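Local coordinates for protein thiamine diphosphokinase (Bacteroides thetaiotaomicron, PDB 2OMK) that probably transfers a diphosphate group from ATP to thiamine, yielding the cofactor thiamine diphosphate, at residues 178-192 / 217-230. The protein carries 1 engineered substitution. Residues are numbered along the deposited sequence; the frame is centred on the assembly and turned at random.
Sequences QVSIINFGAKGLKAE and FTIHCTGEYLVFLA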
loop_
_atom_site.group_PDB
_atom_site.type_symbol
_atom_site.label_atom_id
_atom_site.label_comp_id
_atom_site.label_asym_id
_atom_site.label_seq_id
_atom_site.Cartn_x
_atom_site.Cartn_y
_atom_site.Cartn_z
ATOM N N GLN A 178 9.976 10.203 10.172
ATOM C CA GLN A 178 10.076 8.902 9.525
ATOM C C GLN A 178 10.119 9.071 8.011
ATOM O O GLN A 178 9.273 9.759 7.432
ATOM C CB GLN A 178 8.889 8.019 9.921
ATOM C CG GLN A 178 8.908 7.568 11.377
ATOM C CD GLN A 178 9.716 6.306 11.578
ATOM O OE1 GLN A 178 10.880 6.359 11.980
ATOM N NE2 GLN A 178 9.111 5.163 11.276
ATOM N N VAL A 179 11.109 8.446 7.378
ATOM C CA VAL A 179 11.307 8.579 5.942
ATOM C C VAL A 179 11.521 7.188 5.371
ATOM O O VAL A 179 12.392 6.436 5.831
ATOM C CB VAL A 179 12.560 9.455 5.631
ATOM C CG1 VAL A 179 12.842 9.514 4.127
ATOM C CG2 VAL A 179 12.412 10.867 6.211
ATOM N N SER A 180 10.721 6.837 4.374
ATOM C CA SER A 180 10.838 5.534 3.738
ATOM C C SER A 180 11.168 5.737 2.271
ATOM O O SER A 180 10.580 6.591 1.597
ATOM C CB SER A 180 9.537 4.746 3.909
ATOM O OG SER A 180 9.338 4.390 5.268
ATOM N N ILE A 181 12.121 4.955 1.777
ATOM C CA ILE A 181 12.572 5.070 0.401
ATOM C C ILE A 181 12.292 3.745 -0.299
ATOM O O ILE A 181 12.723 2.687 0.168
ATOM C CB ILE A 181 14.083 5.413 0.336
ATOM C CG1 ILE A 181 14.338 6.772 0.994
ATOM C CG2 ILE A 181 14.600 5.370 -1.120
ATOM C CD1 ILE A 181 15.746 6.969 1.482
ATOM N N ILE A 182 11.541 3.812 -1.391
ATOM C CA ILE A 182 11.235 2.632 -2.197
ATOM C C ILE A 182 11.920 2.785 -3.540
ATOM O O ILE A 182 11.728 3.786 -4.240
ATOM C CB ILE A 182 9.708 2.421 -2.430
ATOM C CG1 ILE A 182 8.888 2.597 -1.137
ATOM C CG2 ILE A 182 9.459 1.041 -3.085
ATOM C CD1 ILE A 182 9.226 1.624 -0.017
ATOM N N ASN A 183 12.726 1.791 -3.891
ATOM C CA ASN A 183 13.543 1.871 -5.083
ATOM C C ASN A 183 12.808 1.403 -6.331
ATOM O O ASN A 183 12.136 0.371 -6.331
ATOM C CB ASN A 183 14.854 1.099 -4.899
ATOM C CG ASN A 183 15.930 1.536 -5.883
ATOM O OD1 ASN A 183 15.792 2.553 -6.576
ATOM N ND2 ASN A 183 17.016 0.777 -5.940
ATOM N N PHE A 184 12.918 2.203 -7.384
ATOM C CA PHE A 184 12.348 1.861 -8.674
ATOM C C PHE A 184 13.455 1.847 -9.728
ATOM O O PHE A 184 13.345 2.471 -10.779
ATOM C CB PHE A 184 11.194 2.818 -9.026
ATOM C CG PHE A 184 9.932 2.546 -8.249
ATOM C CD1 PHE A 184 9.766 3.051 -6.961
ATOM C CD2 PHE A 184 8.913 1.772 -8.798
ATOM C CE1 PHE A 184 8.608 2.792 -6.230
ATOM C CE2 PHE A 184 7.742 1.514 -8.070
ATOM C CZ PHE A 184 7.592 2.027 -6.785
ATOM N N GLY A 185 14.535 1.138 -9.411
ATOM C CA GLY A 185 15.636 0.938 -10.354
ATOM C C GLY A 185 16.775 1.937 -10.248
ATOM O O GLY A 185 17.677 1.946 -11.097
ATOM N N ALA A 186 16.745 2.778 -9.216
ATOM C CA ALA A 186 17.815 3.750 -9.007
ATOM C C ALA A 186 19.093 3.056 -8.537
ATOM O O ALA A 186 19.050 1.980 -7.928
ATOM C CB ALA A 186 17.390 4.835 -8.038
ATOM N N LYS A 187 20.226 3.668 -8.852
ATOM C CA LYS A 187 21.531 3.098 -8.534
ATOM C C LYS A 187 22.432 4.147 -7.901
ATOM O O LYS A 187 22.322 5.336 -8.209
ATOM C CB LYS A 187 22.185 2.515 -9.792
ATOM C CG LYS A 187 21.587 1.191 -10.252
ATOM C CD LYS A 187 22.425 0.560 -11.352
ATOM C CE LYS A 187 22.176 -0.940 -11.449
ATOM N NZ LYS A 187 23.138 -1.615 -12.374
ATOM N N GLY A 188 23.315 3.692 -7.012
ATOM C CA GLY A 188 24.231 4.563 -6.292
ATOM C C GLY A 188 23.573 5.366 -5.180
ATOM O O GLY A 188 23.988 6.491 -4.895
ATOM N N LEU A 189 22.550 4.789 -4.552
ATOM C CA LEU A 189 21.804 5.500 -3.510
ATOM C C LEU A 189 22.690 5.833 -2.323
ATOM O O LEU A 189 23.317 4.950 -1.728
ATOM C CB LEU A 189 20.565 4.707 -3.054
ATOM C CG LEU A 189 19.310 4.803 -3.931
ATOM C CD1 LEU A 189 18.301 3.723 -3.569
ATOM C CD2 LEU A 189 18.642 6.182 -3.848
ATOM N N LYS A 190 22.753 7.122 -2.006
ATOM C CA LYS A 190 23.422 7.599 -0.802
ATOM C C LYS A 190 22.744 8.870 -0.331
ATOM O O LYS A 190 22.168 9.622 -1.128
ATOM C CB LYS A 190 24.919 7.842 -1.037
ATOM C CG LYS A 190 25.253 8.953 -2.017
ATOM C CD LYS A 190 26.766 9.148 -2.138
ATOM C CE LYS A 190 27.117 10.279 -3.107
ATOM N NZ LYS A 190 28.591 10.360 -3.353
ATOM N N ALA A 191 22.817 9.109 0.966
ATOM C CA ALA A 191 22.139 10.244 1.547
ATOM C C ALA A 191 22.980 10.935 2.599
ATOM O O ALA A 191 23.879 10.327 3.204
ATOM C CB ALA A 191 20.806 9.803 2.142
ATOM N N GLU A 192 22.675 12.219 2.790
ATOM C CA GLU A 192 23.124 12.990 3.930
ATOM C C GLU A 192 21.864 13.420 4.673
ATOM O O GLU A 192 20.868 13.796 4.046
ATOM C CB GLU A 192 23.894 14.235 3.484
ATOM C CG GLU A 192 25.232 13.944 2.809
ATOM C CD GLU A 192 25.101 13.738 1.313
ATOM O OE1 GLU A 192 24.500 14.604 0.640
ATOM O OE2 GLU A 192 25.607 12.710 0.808
ATOM N N PHE A 217 17.343 16.795 4.370
ATOM C CA PHE A 217 18.166 15.671 3.924
ATOM C C PHE A 217 18.243 15.643 2.410
ATOM O O PHE A 217 17.394 16.219 1.733
ATOM C CB PHE A 217 17.695 14.325 4.515
ATOM C CG PHE A 217 16.326 13.879 4.054
ATOM C CD1 PHE A 217 16.191 13.047 2.945
ATOM C CD2 PHE A 217 15.182 14.246 4.763
ATOM C CE1 PHE A 217 14.934 12.610 2.518
ATOM C CE2 PHE A 217 13.912 13.811 4.348
ATOM C CZ PHE A 217 13.794 12.996 3.218
ATOM N N THR A 218 19.277 14.995 1.882
ATOM C CA THR A 218 19.477 14.926 0.442
ATOM C C THR A 218 19.776 13.495 0.045
ATOM O O THR A 218 20.620 12.843 0.658
ATOM C CB THR A 218 20.628 15.856 -0.027
ATOM O OG1 THR A 218 20.323 17.219 0.306
ATOM C CG2 THR A 218 20.846 15.747 -1.536
ATOM N N ILE A 219 19.068 13.015 -0.973
ATOM C CA ILE A 219 19.301 11.685 -1.527
ATOM C C ILE A 219 19.953 11.860 -2.891
ATOM O O ILE A 219 19.491 12.667 -3.704
ATOM C CB ILE A 219 17.985 10.862 -1.659
ATOM C CG1 ILE A 219 17.341 10.653 -0.278
ATOM C CG2 ILE A 219 18.245 9.513 -2.386
ATOM C CD1 ILE A 219 15.912 10.153 -0.335
ATOM N N HIS A 220 21.048 11.129 -3.107
ATOM C CA HIS A 220 21.777 11.137 -4.376
ATOM C C HIS A 220 21.663 9.775 -5.033
ATOM O O HIS A 220 21.765 8.743 -4.362
ATOM C CB HIS A 220 23.268 11.421 -4.166
ATOM C CG HIS A 220 23.556 12.662 -3.380
ATOM N ND1 HIS A 220 23.747 13.891 -3.975
ATOM C CD2 HIS A 220 23.715 12.857 -2.050
ATOM C CE1 HIS A 220 24.001 14.793 -3.042
ATOM N NE2 HIS A 220 23.986 14.191 -1.865
ATOM N N CYS A 221 21.480 9.778 -6.349
ATOM C CA CYS A 221 21.480 8.550 -7.144
ATOM C C CYS A 221 21.284 8.867 -8.613
ATOM O O CYS A 221 21.166 10.033 -9.004
ATOM C CB CYS A 221 20.359 7.604 -6.695
ATOM S SG CYS A 221 18.702 8.211 -7.100
ATOM N N THR A 222 21.256 7.812 -9.418
ATOM C CA THR A 222 20.781 7.883 -10.787
ATOM C C THR A 222 19.607 6.934 -10.914
ATOM O O THR A 222 19.728 5.752 -10.611
ATOM C CB THR A 222 21.874 7.466 -11.795
ATOM O OG1 THR A 222 23.037 8.269 -11.582
ATOM C CG2 THR A 222 21.386 7.655 -13.227
ATOM N N GLY A 223 18.472 7.455 -11.360
ATOM C CA GLY A 223 17.298 6.626 -11.567
ATOM C C GLY A 223 16.133 7.076 -10.710
ATOM O O GLY A 223 16.179 8.135 -10.078
ATOM N N GLU A 224 15.098 6.251 -10.688
ATOM C CA GLU A 224 13.809 6.635 -10.122
ATOM C C GLU A 224 13.575 5.948 -8.795
ATOM O O GLU A 224 13.967 4.797 -8.596
ATOM C CB GLU A 224 12.685 6.283 -11.102
ATOM C CG GLU A 224 12.491 7.313 -12.229
ATOM C CD GLU A 224 13.416 7.108 -13.416
ATOM O OE1 GLU A 224 13.467 5.980 -13.955
ATOM O OE2 GLU A 224 14.079 8.087 -13.829
ATOM N N TYR A 225 12.942 6.668 -7.879
ATOM C CA TYR A 225 12.557 6.093 -6.607
ATOM C C TYR A 225 11.370 6.845 -6.054
ATOM O O TYR A 225 10.914 7.833 -6.633
ATOM C CB TYR A 225 13.722 6.103 -5.605
ATOM C CG TYR A 225 14.391 7.447 -5.384
ATOM C CD1 TYR A 225 14.205 8.156 -4.196
ATOM C CD2 TYR A 225 15.224 8.004 -6.360
ATOM C CE1 TYR A 225 14.833 9.388 -3.986
ATOM C CE2 TYR A 225 15.848 9.226 -6.159
ATOM C CZ TYR A 225 15.664 9.908 -4.969
ATOM O OH TYR A 225 16.295 11.120 -4.784
ATOM N N LEU A 226 10.871 6.357 -4.934
ATOM C CA LEU A 226 9.719 6.947 -4.293
ATOM C C LEU A 226 10.085 7.202 -2.834
ATOM O O LEU A 226 10.716 6.357 -2.188
ATOM C CB LEU A 226 8.572 5.957 -4.402
ATOM C CG LEU A 226 7.138 6.254 -3.999
ATOM C CD1 LEU A 226 6.546 7.368 -4.848
ATOM C CD2 LEU A 226 6.371 4.967 -4.205
ATOM N N VAL A 227 9.710 8.373 -2.329
ATOM C CA VAL A 227 9.920 8.721 -0.925
ATOM C C VAL A 227 8.558 8.844 -0.238
ATOM O O VAL A 227 7.652 9.483 -0.771
ATOM C CB VAL A 227 10.745 10.028 -0.767
ATOM C CG1 VAL A 227 10.854 10.445 0.697
ATOM C CG2 VAL A 227 12.157 9.843 -1.359
ATOM N N PHE A 228 8.417 8.196 0.913
ATOM C CA PHE A 228 7.241 8.386 1.768
ATOM C C PHE A 228 7.672 9.107 3.040
ATOM O O PHE A 228 8.564 8.648 3.766
ATOM C CB PHE A 228 6.565 7.047 2.099
ATOM C CG PHE A 228 5.374 7.172 3.019
ATOM C CD1 PHE A 228 4.097 7.392 2.502
ATOM C CD2 PHE A 228 5.530 7.054 4.408
ATOM C CE1 PHE A 228 2.980 7.498 3.347
ATOM C CE2 PHE A 228 4.427 7.167 5.261
ATOM C CZ PHE A 228 3.143 7.379 4.724
ATOM N N LEU A 229 7.053 10.250 3.293
ATOM C CA LEU A 229 7.325 11.012 4.496
ATOM C C LEU A 229 6.101 10.950 5.392
ATOM O O LEU A 229 5.011 11.383 4.995
ATOM C CB LEU A 229 7.635 12.463 4.137
ATOM C CG LEU A 229 8.763 12.619 3.116
ATOM C CD1 LEU A 229 8.717 13.999 2.506
ATOM C CD2 LEU A 229 10.097 12.359 3.769
ATOM N N ALA A 230 6.285 10.403 6.588
ATOM C CA ALA A 230 5.197 10.269 7.545
ATOM C C ALA A 230 4.982 11.612 8.236
ATOM O O ALA A 230 5.940 12.362 8.472
ATOM C CB ALA A 230 5.521 9.170 8.564
HETATM O O HOH W 1 7.313 10.951 11.265
HETATM O O HOH W 2 15.076 4.023 -12.307
HETATM O O HOH W 3 19.711 3.666 -12.579
HETATM O O HOH W 4 24.635 7.511 -9.496
#
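His220 and Glu192 form the one direct side-chain hydrogen bond across this contact. His220 NE2 donates to Glu192 OE1 at 2.6 Å, almost in the plane of the imidazole, and OE1 receives it on its syn lone pair. The glutamate chain bends at its second torsion (chi2 88°), which brings the carboxylate back to the ring edge; the two planes lie 41° apart. Thr218 CG2 lies over one face of the imidazole, offset toward its rim, while Lys190 CG lies 3.8 Å from His220 CB. His220 ND1 makes a weak hydrogen bond to Thr168 OG1. A leucine in place of this histidine would probably leave the Glu192 carboxylate without its ring donor and free to turn.

Antiparallel backbone hydrogen bonds join 189-192 to 217-221; His220 N donates to Lys190 O at 2.7 Å. Strands 178-183 and 224-230 pair likewise, antiparallel at 162°. Both segments turn a corner between these ladders, and a beta bulge shifts the register by one between Lys187 and Lys190. The backbone angles of Gly223 themselves call for glycine, and a CB would also clash with Ala186 CA. Asn183 braces the turn in 178-192: OD1 accepts from Ala186 N in an Asx motif, and ND2 donates to Ala186 O.

The two ladders face each other across an apolar layer. Ile181 and Ile219 meet tip to tip, CD1 to CD1 at 3.7 Å. Val179 CG1 approaches Phe217 CZ at 3.7 Å. Within the 189-192/217-221 ladder, Leu189 CD2 reaches Cys221 CB at 3.6 Å. This two-layered beta packing lies within the substrate-binding domain of the thiamin pyrophosphokinase family.

On the other side of strands 178-183 and 224-230, Phe184 CE1 rests 3.7 Å from Leu226 CB. Helix 133-148 packs on both residues, and Trp204 of the second subunit meets the Phe184 ring. Strand 160-166 flanks 224-230, and strand 169-172 flanks 216-221.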